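Local coordinates for putative cobalamin synthesis related protein (Corynebacterium diphtheriae, PDB 2NPN) that binds S-adenosylmethionine and probably acts as a precorrin-6A synthase (deacetylating), a tetrapyrrole methyltransferase of the cobalamin pathway, at residues 123-126 with 127-131; 45-48 with 49-52; 174-177 with 178-181; 221-224 with 225-228; 232-235 with 236-239. All blocks are in the same frame, centred on the assembly; numbering follows the deposited sequence.

Interaction 1. Residues 123-126 with 127-131; sequences IEHM and RNLED
The guanidinium of R127 lies beside the carboxylate of E124, three residues back on the same helix, with OE2 over one of its faces. The two chains point the same way, and in the conformer given here, one of two, NH1 of R127 makes a salt bridge of 2.7 Å to OE2 of E124, while NE of R127 is 3.0 Å from the same oxygen. Carboxylate and guanidinium planes stand 78° apart, so one oxygen, not a matched pair, meets the cation. Both chains fold to get there: E124 bends at chi2 (13°), and the arginine, bent at chi3, leans back to meet it. In this same conformer NH2 of R127 reaches on to a weak bond with A134 O, at the start of strand 134-139.

On another side, H125 and L129 run alongside each other, the leucine CD2 lying 3.8 Å from NE2 of the imidazole. M126, modelled as selenomethionine, is buried against A92 and I95 of helix 78-98, a place for a flexible apolar chain. Backbone bonds such as R127 N to I123 O (2.9 Å) fix the spacing, and D131 leaves the helix with positive phi. Opposite charges one turn apart should partly neutralise each other at this partly exposed helix end.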
loop_
_atom_site.group_PDB
_atom_site.type_symbol
_atom_site.label_atom_id
_atom_site.label_comp_id
_atom_site.label_asym_id
_atom_site.label_seq_id
_atom_site.Cartn_x
_atom_site.Cartn_y
_atom_site.Cartn_z
ATOM N N ILE A 123 -12.256 8.691 -4.558
ATOM C CA ILE A 123 -12.223 10.027 -5.152
ATOM C C ILE A 123 -13.226 10.132 -6.291
ATOM O O ILE A 123 -13.938 11.128 -6.438
ATOM C CB ILE A 123 -10.781 10.372 -5.637
ATOM C CG1 ILE A 123 -9.906 10.682 -4.440
ATOM C CG2 ILE A 123 -10.770 11.564 -6.608
ATOM C CD1 ILE A 123 -8.395 10.583 -4.713
ATOM N N GLU A 124 -13.287 9.098 -7.114
ATOM C CA GLU A 124 -14.197 9.120 -8.261
ATOM C C GLU A 124 -15.676 9.153 -7.802
ATOM O O GLU A 124 -16.492 9.907 -8.346
ATOM C CB GLU A 124 -13.907 7.908 -9.145
ATOM C CG GLU A 124 -12.658 7.994 -10.116
ATOM C CD GLU A 124 -11.641 9.146 -9.880
ATOM O OE1 GLU A 124 -10.505 8.862 -9.381
ATOM O OE2 GLU A 124 -11.946 10.322 -10.265
ATOM N N HIS A 125 -16.010 8.348 -6.796
ATOM C CA HIS A 125 -17.354 8.333 -6.224
ATOM C C HIS A 125 -17.681 9.708 -5.667
ATOM O O HIS A 125 -18.767 10.239 -5.920
ATOM C CB HIS A 125 -17.479 7.271 -5.118
ATOM C CG HIS A 125 -18.850 7.186 -4.521
ATOM N ND1 HIS A 125 -19.842 6.384 -5.041
ATOM C CD2 HIS A 125 -19.399 7.823 -3.458
ATOM C CE1 HIS A 125 -20.943 6.526 -4.321
ATOM N NE2 HIS A 125 -20.701 7.400 -3.359
HETATM N N MSE A 126 -16.749 10.254 -4.894
HETATM C CA MSE A 126 -16.937 11.540 -4.220
HETATM C C MSE A 126 -17.178 12.669 -5.229
HETATM O O MSE A 126 -18.112 13.475 -5.068
HETATM C CB MSE A 126 -15.734 11.837 -3.332
HETATM C CG MSE A 126 -15.839 13.128 -2.579
HETATM SE SE MSE A 126 -15.091 14.613 -3.592
HETATM C CE MSE A 126 -13.205 14.096 -3.626
ATOM N N ARG A 127 -16.366 12.707 -6.281
ATOM C CA ARG A 127 -16.510 13.726 -7.317
ATOM C C ARG A 127 -17.893 13.677 -7.955
ATOM O O ARG A 127 -18.510 14.718 -8.201
ATOM C CB ARG A 127 -15.476 13.544 -8.416
ATOM C CG ARG A 127 -14.095 14.093 -8.114
ATOM C CD ARG A 127 -13.279 14.178 -9.403
ATOM N NE ARG A 127 -13.420 12.970 -10.212
ATOM C CZ ARG A 127 -13.153 12.875 -11.514
ATOM N NH1 ARG A 127 -13.315 11.704 -12.129
ATOM N NH2 ARG A 127 -12.706 13.914 -12.206
ATOM N N ASN A 128 -18.371 12.468 -8.248
ATOM C CA ASN A 128 -19.706 12.315 -8.853
ATOM C C ASN A 128 -20.853 12.735 -7.937
ATOM O O ASN A 128 -21.819 13.354 -8.380
ATOM C CB ASN A 128 -19.945 10.873 -9.300
ATOM C CG ASN A 128 -19.106 10.492 -10.509
ATOM O OD1 ASN A 128 -18.824 11.343 -11.364
ATOM N ND2 ASN A 128 -18.714 9.213 -10.598
ATOM N N LEU A 129 -20.756 12.356 -6.672
ATOM C CA LEU A 129 -21.819 12.594 -5.703
ATOM C C LEU A 129 -21.876 14.062 -5.281
ATOM O O LEU A 129 -22.946 14.606 -5.063
ATOM C CB LEU A 129 -21.580 11.724 -4.476
ATOM C CG LEU A 129 -22.555 11.771 -3.309
ATOM C CD1 LEU A 129 -23.967 11.475 -3.779
ATOM C CD2 LEU A 129 -22.085 10.769 -2.256
ATOM N N GLU A 130 -20.711 14.693 -5.182
ATOM C CA GLU A 130 -20.603 16.068 -4.679
ATOM C C GLU A 130 -20.403 17.083 -5.792
ATOM O O GLU A 130 -20.246 18.272 -5.517
ATOM C CB GLU A 130 -19.442 16.159 -3.691
ATOM C CG GLU A 130 -19.613 15.273 -2.459
ATOM C CD GLU A 130 -20.887 15.554 -1.674
ATOM O OE1 GLU A 130 -21.191 16.739 -1.382
ATOM O OE2 GLU A 130 -21.592 14.577 -1.335
ATOM N N ASP A 131 -20.442 16.614 -7.040
ATOM C CA ASP A 131 -20.267 17.467 -8.215
ATOM C C ASP A 131 -18.988 18.311 -8.093
ATOM O O ASP A 131 -18.998 19.528 -8.301
ATOM C CB ASP A 131 -21.520 18.333 -8.432
ATOM C CG ASP A 131 -21.832 18.549 -9.895
ATOM O OD1 ASP A 131 -21.310 17.789 -10.742
ATOM O OD2 ASP A 131 -22.608 19.474 -10.207
#

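Interaction 2. Residues 45-48 with 49-52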
loop_
_atom_site.group_PDB
_atom_site.type_symbol
_atom_site.label_atom_id
_atom_site.label_comp_id
_atom_site.label_asym_id
_atom_site.label_seq_id
_atom_site.Cartn_x
_atom_site.Cartn_y
_atom_site.Cartn_z
ATOM N N LEU A 45 1.570 6.513 10.812
ATOM C CA LEU A 45 1.211 7.935 10.905
ATOM C C LEU A 45 2.471 8.787 11.054
ATOM O O LEU A 45 2.611 9.848 10.407
ATOM C CB LEU A 45 0.237 8.194 12.069
ATOM C CG LEU A 45 -1.243 8.139 11.677
ATOM C CD1 LEU A 45 -1.596 6.758 11.149
ATOM C CD2 LEU A 45 -2.151 8.507 12.840
ATOM N N ALA A 46 3.396 8.324 11.893
ATOM C CA ALA A 46 4.666 9.012 12.142
ATOM C C ALA A 46 5.578 9.071 10.912
ATOM O O ALA A 46 6.120 10.135 10.603
ATOM C CB ALA A 46 5.392 8.375 13.360
ATOM N N LEU A 47 5.680 7.960 10.179
ATOM C CA LEU A 47 6.472 7.910 8.939
ATOM C C LEU A 47 5.892 8.849 7.909
ATOM O O LEU A 47 6.605 9.553 7.204
ATOM C CB LEU A 47 6.509 6.498 8.341
ATOM C CG LEU A 47 7.404 5.454 8.975
ATOM C CD1 LEU A 47 7.221 4.184 8.177
ATOM C CD2 LEU A 47 8.863 5.911 9.008
ATOM N N ARG A 48 4.574 8.859 7.813
ATOM C CA ARG A 48 3.914 9.683 6.834
ATOM C C ARG A 48 4.116 11.165 7.146
ATOM O O ARG A 48 4.367 11.976 6.259
ATOM C CB ARG A 48 2.430 9.342 6.784
ATOM C CG ARG A 48 1.744 10.073 5.675
ATOM C CD ARG A 48 0.391 9.511 5.437
ATOM N NE ARG A 48 -0.485 9.768 6.546
ATOM C CZ ARG A 48 -1.580 9.084 6.792
ATOM N NH1 ARG A 48 -1.951 8.069 5.987
ATOM N NH2 ARG A 48 -2.308 9.430 7.834
ATOM N N GLN A 49 3.995 11.512 8.434
ATOM C CA GLN A 49 4.222 12.898 8.860
ATOM C C GLN A 49 5.664 13.326 8.585
ATOM O O GLN A 49 5.907 14.475 8.204
ATOM C CB GLN A 49 3.865 13.043 10.340
ATOM C CG GLN A 49 3.927 14.477 10.874
ATOM C CD GLN A 49 2.926 15.397 10.174
ATOM O OE1 GLN A 49 3.292 16.222 9.320
ATOM N NE2 GLN A 49 1.641 15.235 10.522
ATOM N N LYS A 50 6.610 12.399 8.758
ATOM C CA LYS A 50 8.034 12.655 8.490
ATOM C C LYS A 50 8.266 12.965 7.008
ATOM O O LYS A 50 9.044 13.842 6.669
ATOM C CB LYS A 50 8.892 11.453 8.919
ATOM C CG LYS A 50 10.406 11.635 8.839
ATOM C CD LYS A 50 11.169 10.357 9.326
ATOM C CE LYS A 50 11.336 9.332 8.178
ATOM N NZ LYS A 50 11.214 7.854 8.518
ATOM N N ILE A 51 7.565 12.262 6.133
ATOM C CA ILE A 51 7.661 12.544 4.686
ATOM C C ILE A 51 7.172 13.946 4.328
ATOM O O ILE A 51 7.868 14.726 3.637
ATOM C CB ILE A 51 6.855 11.511 3.905
ATOM C CG1 ILE A 51 7.582 10.179 3.945
ATOM C CG2 ILE A 51 6.606 11.978 2.453
ATOM C CD1 ILE A 51 6.777 9.041 3.359
ATOM N N VAL A 52 6.002 14.286 4.856
ATOM C CA VAL A 52 5.382 15.597 4.676
ATOM C C VAL A 52 6.200 16.734 5.338
ATOM O O VAL A 52 6.349 17.807 4.739
ATOM C CB VAL A 52 3.908 15.595 5.200
ATOM C CG1 VAL A 52 3.335 17.030 5.293
ATOM C CG2 VAL A 52 3.056 14.722 4.283
#
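Four consecutive backbone bonds run through this piece of helix 42-55, from Q49 N to L45 O (2.9 Å) through to V52 N to R48 O (3.2 Å), each spanning four residues. Of the side chains, L47 and K50 lie alongside and point the same way. K50 sets out with CG anti to the backbone N (chi1 -174°) and then bends at chi3 and chi4, which turns its amine toward the leucine. The modelled gap of 3.1 Å between K50 NZ and L47 CD2 is doubtfully short for an amine and a methyl, and says little beyond their being neighbours on the less buried side of the helix.

I51 lays CG1 3.5 Å from L47 O, and V52 brings CG2 to 3.6 Å from R48 O. These branched apolar chains thus hug the preceding turn and suit the buried side. R48 is buried as well; its charge is answered by a salt bridge from NH1 to D36, which helps to make a buried arginine tolerable. L47 is about 7 Å from the bound S-adenosylmethionine, measured from its side chain. The inner face of the helix covers the parallel sheet: R48 touches A34 and A63, V52 packs on I32 and L108 from strands 31-35 and 104-109, and both reach I61 of strand 61-64.

Interaction 3. Residues 174-177 with 178-181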
loop_
_atom_site.group_PDB
_atom_site.type_symbol
_atom_site.label_atom_id
_atom_site.label_comp_id
_atom_site.label_asym_id
_atom_site.label_seq_id
_atom_site.Cartn_x
_atom_site.Cartn_y
_atom_site.Cartn_z
ATOM N N THR A 174 -5.889 -20.561 -6.001
ATOM C CA THR A 174 -5.032 -20.231 -7.124
ATOM C C THR A 174 -4.480 -21.507 -7.793
ATOM O O THR A 174 -4.115 -22.454 -7.104
ATOM C CB THR A 174 -3.878 -19.330 -6.645
ATOM O OG1 THR A 174 -4.454 -18.174 -6.004
ATOM C CG2 THR A 174 -2.940 -18.890 -7.816
ATOM N N SER A 175 -4.426 -21.536 -9.125
ATOM C CA SER A 175 -3.941 -22.755 -9.818
ATOM C C SER A 175 -2.498 -23.069 -9.431
ATOM O O SER A 175 -1.694 -22.178 -9.084
ATOM C CB SER A 175 -4.028 -22.618 -11.339
ATOM O OG SER A 175 -3.052 -21.709 -11.804
ATOM N N ALA A 176 -2.161 -24.358 -9.489
ATOM C CA ALA A 176 -0.786 -24.767 -9.276
ATOM C C ALA A 176 0.142 -24.064 -10.255
ATOM O O ALA A 176 1.230 -23.670 -9.902
ATOM C CB ALA A 176 -0.671 -26.295 -9.434
ATOM N N LYS A 177 -0.319 -23.884 -11.493
ATOM C CA LYS A 177 0.491 -23.249 -12.511
ATOM C C LYS A 177 0.800 -21.818 -12.106
ATOM O O LYS A 177 1.918 -21.378 -12.225
ATOM C CB LYS A 177 -0.198 -23.298 -13.880
ATOM C CG LYS A 177 0.407 -22.386 -14.947
ATOM C CD LYS A 177 1.883 -22.669 -15.188
ATOM C CE LYS A 177 2.317 -22.332 -16.623
ATOM N NZ LYS A 177 3.720 -22.758 -16.833
ATOM N N ASP A 178 -0.197 -21.101 -11.616
ATOM C CA ASP A 178 0.047 -19.722 -11.170
ATOM C C ASP A 178 0.906 -19.642 -9.911
ATOM O O ASP A 178 1.701 -18.695 -9.741
ATOM C CB ASP A 178 -1.248 -19.010 -10.958
ATOM C CG ASP A 178 -1.950 -18.650 -12.245
ATOM O OD1 ASP A 178 -1.394 -18.775 -13.370
ATOM O OD2 ASP A 178 -3.106 -18.266 -12.096
ATOM N N ARG A 179 0.766 -20.619 -9.017
ATOM C CA ARG A 179 1.562 -20.682 -7.802
ATOM C C ARG A 179 3.042 -20.998 -8.062
ATOM O O ARG A 179 3.851 -20.985 -7.121
ATOM C CB ARG A 179 0.946 -21.649 -6.819
ATOM C CG ARG A 179 -0.318 -21.083 -6.196
ATOM C CD ARG A 179 -0.774 -21.940 -5.043
ATOM N NE ARG A 179 -1.638 -22.999 -5.540
ATOM C CZ ARG A 179 -1.323 -24.283 -5.659
ATOM N NH1 ARG A 179 -2.220 -25.111 -6.158
ATOM N NH2 ARG A 179 -0.136 -24.758 -5.291
ATOM N N ARG A 180 3.411 -21.237 -9.318
ATOM C CA ARG A 180 4.789 -21.466 -9.661
ATOM C C ARG A 180 5.648 -20.208 -9.462
ATOM O O ARG A 180 6.878 -20.296 -9.291
ATOM C CB ARG A 180 4.948 -21.964 -11.075
ATOM C CG ARG A 180 4.467 -23.420 -11.226
ATOM C CD ARG A 180 4.818 -23.974 -12.623
ATOM N NE ARG A 180 6.267 -23.981 -12.882
ATOM C CZ ARG A 180 7.111 -24.907 -12.428
ATOM N NH1 ARG A 180 6.691 -25.938 -11.709
ATOM N NH2 ARG A 180 8.409 -24.818 -12.709
ATOM N N ASN A 181 4.985 -19.051 -9.534
ATOM C CA ASN A 181 5.670 -17.755 -9.327
ATOM C C ASN A 181 4.602 -16.747 -8.963
ATOM O O ASN A 181 3.959 -16.150 -9.846
ATOM C CB ASN A 181 6.385 -17.385 -10.582
ATOM C CG ASN A 181 7.217 -16.157 -10.408
ATOM O OD1 ASN A 181 8.094 -16.170 -9.547
ATOM N ND2 ASN A 181 7.023 -15.137 -11.243
HETATM O O HOH W 1 -5.455 -24.852 -6.145
HETATM O O HOH W 2 -3.781 -21.075 -14.415
HETATM O O HOH W 3 -5.263 -19.281 -10.690
#
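R179 folds its side chain back over T174, S175 and A176 in a tight turn built on an ST motif, within the loop that joins strands 164-167 and 181-185 of the mixed sheet. In that motif S175 uses two oxygens at once: OG takes the N-H of D178 (2.9 Å), and the main-chain O takes that of R179 (2.9 Å). A small hydroxyl suits the place, since chi1 of 71° sets OG between the backbone N and carbonyl carbon, facing the turn.

Along R179, CB rests near S175 O. CG passes that same oxygen and touches the methyl CG2 of T174 at 3.8 Å, the two chains crossing obliquely. A bend at chi3 (-88°) then swings the head back toward the start of the turn. NE donates to T174 O over 3.0 Å; this oxygen lies in the guanidinium plane, although the donor stands above the plane of the carbonyl. NH1 adds a weak bond to the same oxygen, and A176 CA lies against one face of the guanidinium, toward its rim. A long chain ending in a flat head with several donors is well suited to such a grip on a backbone carbonyl.

CG2 of T174 meets CB of D178, while OG1 of T174 bonds N170 O. NH1 of R180 forms a salt bridge with D251. Water 3 joins S175 N to OD2 of D178, at 2.9 and 2.8 Å, and water 1 donates to T174 O while accepting from NH1 of R179.

Interaction 4. Residues 221-224 with 225-228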
loop_
_atom_site.group_PDB
_atom_site.type_symbol
_atom_site.label_atom_id
_atom_site.label_comp_id
_atom_site.label_asym_id
_atom_site.label_seq_id
_atom_site.Cartn_x
_atom_site.Cartn_y
_atom_site.Cartn_z
ATOM N N HIS A 221 9.252 -25.956 3.211
ATOM C CA HIS A 221 9.557 -27.250 3.903
ATOM C C HIS A 221 10.344 -26.987 5.169
ATOM O O HIS A 221 9.985 -27.498 6.269
ATOM C CB HIS A 221 10.152 -28.412 2.980
ATOM C CG HIS A 221 11.544 -28.224 2.385
ATOM N ND1 HIS A 221 11.785 -28.352 1.027
ATOM C CD2 HIS A 221 12.775 -28.124 2.955
ATOM C CE1 HIS A 221 13.066 -28.197 0.777
ATOM N NE2 HIS A 221 13.701 -28.080 1.931
ATOM N N GLU A 222 11.333 -26.115 5.022
ATOM C CA GLU A 222 12.323 -25.796 6.065
ATOM C C GLU A 222 11.916 -24.673 7.025
ATOM O O GLU A 222 12.159 -24.777 8.247
ATOM C CB GLU A 222 13.672 -25.344 5.493
ATOM C CG GLU A 222 14.603 -24.837 6.663
ATOM C CD GLU A 222 16.033 -24.500 6.311
ATOM O OE1 GLU A 222 16.287 -23.834 5.269
ATOM O OE2 GLU A 222 16.922 -24.868 7.122
ATOM N N ILE A 223 11.408 -23.572 6.470
ATOM C CA ILE A 223 11.182 -22.318 7.251
ATOM C C ILE A 223 9.730 -21.942 7.496
ATOM O O ILE A 223 9.463 -20.990 8.220
ATOM C CB ILE A 223 11.860 -21.049 6.601
ATOM C CG1 ILE A 223 11.155 -20.598 5.303
ATOM C CG2 ILE A 223 13.332 -21.248 6.389
ATOM C CD1 ILE A 223 11.532 -19.183 4.896
ATOM N N GLY A 224 8.788 -22.618 6.856
ATOM C CA GLY A 224 7.398 -22.166 6.887
ATOM C C GLY A 224 6.815 -22.046 8.285
ATOM O O GLY A 224 6.200 -21.031 8.622
ATOM N N ALA A 225 7.019 -23.058 9.119
ATOM C CA ALA A 225 6.505 -23.014 10.488
ATOM C C ALA A 225 7.218 -21.933 11.298
ATOM O O ALA A 225 6.571 -21.245 12.107
ATOM C CB ALA A 225 6.657 -24.353 11.164
ATOM N N GLN A 226 8.535 -21.792 11.087
ATOM C CA GLN A 226 9.317 -20.755 11.766
ATOM C C GLN A 226 8.800 -19.356 11.401
ATOM O O GLN A 226 8.690 -18.465 12.260
ATOM C CB GLN A 226 10.820 -20.854 11.410
ATOM C CG GLN A 226 11.523 -22.115 11.906
ATOM C CD GLN A 226 12.927 -22.335 11.310
ATOM O OE1 GLN A 226 13.699 -23.145 11.823
ATOM N NE2 GLN A 226 13.262 -21.618 10.244
ATOM N N VAL A 227 8.499 -19.121 10.123
ATOM C CA VAL A 227 8.037 -17.788 9.745
ATOM C C VAL A 227 6.610 -17.548 10.309
ATOM O O VAL A 227 6.253 -16.409 10.707
ATOM C CB VAL A 227 8.131 -17.552 8.210
ATOM C CG1 VAL A 227 7.573 -16.214 7.857
ATOM C CG2 VAL A 227 9.603 -17.639 7.768
ATOM N N ALA A 228 5.808 -18.609 10.378
ATOM C CA ALA A 228 4.461 -18.508 10.964
ATOM C C ALA A 228 4.602 -18.061 12.421
ATOM O O ALA A 228 3.875 -17.160 12.849
ATOM C CB ALA A 228 3.693 -19.823 10.826
HETATM O O HOH W 4 7.890 -25.603 7.997
HETATM O O HOH W 5 10.018 -24.123 10.053
#
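I223 and V227 stand side by side one turn apart and point the same way, CD1 of the isoleucine touching CG2 of the valine at 3.8 Å. I223 takes the crowded position for CG1 (chi1 71°), between its backbone N and carbonyl carbon, and from there the chain runs out along V227. The valine's CG2 also rests 3.4 Å from I223 O. Q226 comes across I223 at about a right angle, bringing NE2 to 3.9 Å from CG2 of the isoleucine.

Under these side chains, V227 N bonds I223 O at 2.8 Å and A228 N bonds G224 O at 3.0 Å. Helix 220-238 is kinked just before them: the N-H groups of A225 and Q226 have no bond to the preceding turn. Waters bridge each N-H to a carbonyl of that turn instead. Water 5 accepts from Q226 N and donates to E222 O, both at 2.9 Å, while water 4 takes the N-H of A225 (2.9 Å) and gives only a weak bond to H221 O.

This helix lies against the mixed sheet in the C-terminal half of a tetrapyrrole methylase fold, with I223 and V227 facing inward. I223 packs on M202 and V227 on W204, both of strand 200-206. The carbonyl of buried G224 also accepts a bond from W192 NE1. At the start of the helix, in the conformer given, the ring of H221 meets that of Y219, a magnesium ligand, nearly parallel, and H221 ND1 bonds E198 O.

Interaction 5. Residues 232-235 with 236-239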
loop_
_atom_site.group_PDB
_atom_site.type_symbol
_atom_site.label_atom_id
_atom_site.label_comp_id
_atom_site.label_asym_id
_atom_site.label_seq_id
_atom_site.Cartn_x
_atom_site.Cartn_y
_atom_site.Cartn_z
ATOM N N GLN A 232 3.483 -14.198 14.147
ATOM C CA GLN A 232 2.660 -14.035 15.341
ATOM C C GLN A 232 3.392 -13.253 16.429
ATOM O O GLN A 232 2.791 -12.394 17.068
ATOM C CB GLN A 232 2.188 -15.395 15.844
ATOM C CG GLN A 232 1.021 -15.927 15.035
ATOM C CD GLN A 232 0.872 -17.433 15.132
ATOM O OE1 GLN A 232 1.699 -18.184 14.608
ATOM N NE2 GLN A 232 -0.185 -17.883 15.795
ATOM N N GLN A 233 4.674 -13.570 16.647
ATOM C CA GLN A 233 5.523 -12.884 17.620
ATOM C C GLN A 233 5.531 -11.371 17.316
ATOM O O GLN A 233 5.256 -10.540 18.195
ATOM C CB GLN A 233 6.956 -13.469 17.601
ATOM C CG GLN A 233 7.071 -14.953 18.104
ATOM C CD GLN A 233 8.394 -15.714 17.751
ATOM O OE1 GLN A 233 9.294 -15.211 17.045
ATOM N NE2 GLN A 233 8.515 -16.943 18.293
ATOM N N LEU A 234 5.766 -11.031 16.047
ATOM C CA LEU A 234 5.819 -9.637 15.626
ATOM C C LEU A 234 4.475 -8.927 15.746
ATOM O O LEU A 234 4.438 -7.746 16.145
ATOM C CB LEU A 234 6.326 -9.527 14.200
ATOM C CG LEU A 234 7.779 -9.981 13.986
ATOM C CD1 LEU A 234 8.124 -10.091 12.507
ATOM C CD2 LEU A 234 8.709 -9.027 14.726
ATOM N N ARG A 235 3.384 -9.625 15.412
ATOM C CA ARG A 235 2.067 -9.035 15.521
ATOM C C ARG A 235 1.708 -8.727 16.983
ATOM O O ARG A 235 1.116 -7.686 17.303
ATOM C CB ARG A 235 1.016 -9.955 14.938
ATOM C CG ARG A 235 -0.299 -9.263 14.825
ATOM C CD ARG A 235 -1.421 -10.180 14.586
ATOM N NE ARG A 235 -1.404 -10.727 13.245
ATOM C CZ ARG A 235 -1.097 -11.982 12.925
ATOM N NH1 ARG A 235 -0.762 -12.883 13.853
ATOM N NH2 ARG A 235 -1.132 -12.340 11.650
ATOM N N THR A 236 2.026 -9.657 17.877
ATOM C CA THR A 236 1.753 -9.441 19.293
ATOM C C THR A 236 2.527 -8.220 19.806
ATOM O O THR A 236 1.970 -7.334 20.478
ATOM C CB THR A 236 2.117 -10.688 20.086
ATOM O OG1 THR A 236 1.321 -11.779 19.601
ATOM C CG2 THR A 236 1.860 -10.473 21.595
ATOM N N GLU A 237 3.804 -8.167 19.455
ATOM C CA GLU A 237 4.680 -7.085 19.847
ATOM C C GLU A 237 4.231 -5.706 19.340
ATOM O O GLU A 237 4.102 -4.755 20.125
ATOM C CB GLU A 237 6.073 -7.372 19.313
ATOM C CG GLU A 237 7.106 -6.362 19.757
ATOM C CD GLU A 237 8.399 -6.445 18.978
ATOM O OE1 GLU A 237 8.639 -7.481 18.321
ATOM O OE2 GLU A 237 9.167 -5.460 19.025
ATOM N N HIS A 238 4.029 -5.593 18.032
ATOM C CA HIS A 238 3.763 -4.301 17.398
ATOM C C HIS A 238 2.297 -3.930 17.415
ATOM O O HIS A 238 1.952 -2.770 17.205
ATOM C CB HIS A 238 4.238 -4.297 15.924
ATOM C CG HIS A 238 5.727 -4.322 15.751
ATOM N ND1 HIS A 238 6.490 -3.177 15.712
ATOM C CD2 HIS A 238 6.588 -5.352 15.574
ATOM C CE1 HIS A 238 7.760 -3.499 15.534
ATOM N NE2 HIS A 238 7.847 -4.814 15.445
ATOM N N GLY A 239 1.427 -4.914 17.601
ATOM C CA GLY A 239 -0.018 -4.687 17.562
ATOM C C GLY A 239 -0.610 -4.985 16.208
ATOM O O GLY A 239 -1.826 -5.027 16.050
#
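T236 gives two hydrogen bonds to Q232 O. Its backbone N and its OG1 each approach that oxygen to 3.0 Å, from opposite faces of the carbonyl plane. The hydroxyl can do this because it sits beside the backbone N (chi1 -60°), which turns OG1 back toward the previous turn. A threonine on an exposed helix flank thereby spends its hydroxyl on the helix itself. E237 N to Q233 O continues the regular pattern. So does H238 N, 2.9 Å from L234 O, and G239 N closes on R235 O at 2.8 Å, though with a bent N-H...O angle of 134°.

That last bond marks the C-terminal end of helix 220-238, just before strand 243-249 of the mixed sheet. G239 leaves helical geometry with a positive phi of 96°, where a CB would press against the carbonyl oxygen of H238; glycine has none and suits the exit from the helix.

Among the van der Waals contacts, L234 and E237 lie alongside and point the same way, the leucine CD2 meeting OE1 of the glutamate at 3.9 Å. L234 also packs on I241, as does R235, whose side chain is about 7 Å from that of D243, which binds S-adenosylmethionine.

The aromatic contribution is H238. Its ring presents an edge to the backbone, with CD2 3.3 Å from L234 O and that oxygen in the ring plane. Farther out the same ring meets F207 at about 45° between planes, and H238 also touches Q212.

From the N terminus the order is interaction 2, then 1, 3, 4 and 5. Each is local and closes no more than a turn or two of chain, so they run in series and none nests in or crosses another. Interaction 2 belongs to a helix covering the parallel sheet, and interaction 1 ends a helix beside that sheet's edge strand 134-139. Residues 174-181 turn the chain between two strands of the mixed sheet. Interactions 4 and 5 share helix 220-238, their centres about 17 Å apart, one at its kink, the other where it ends at G239. Interactions 1 and 4 lie on opposite sides of the chain's centre, with centres about 46 Å apart.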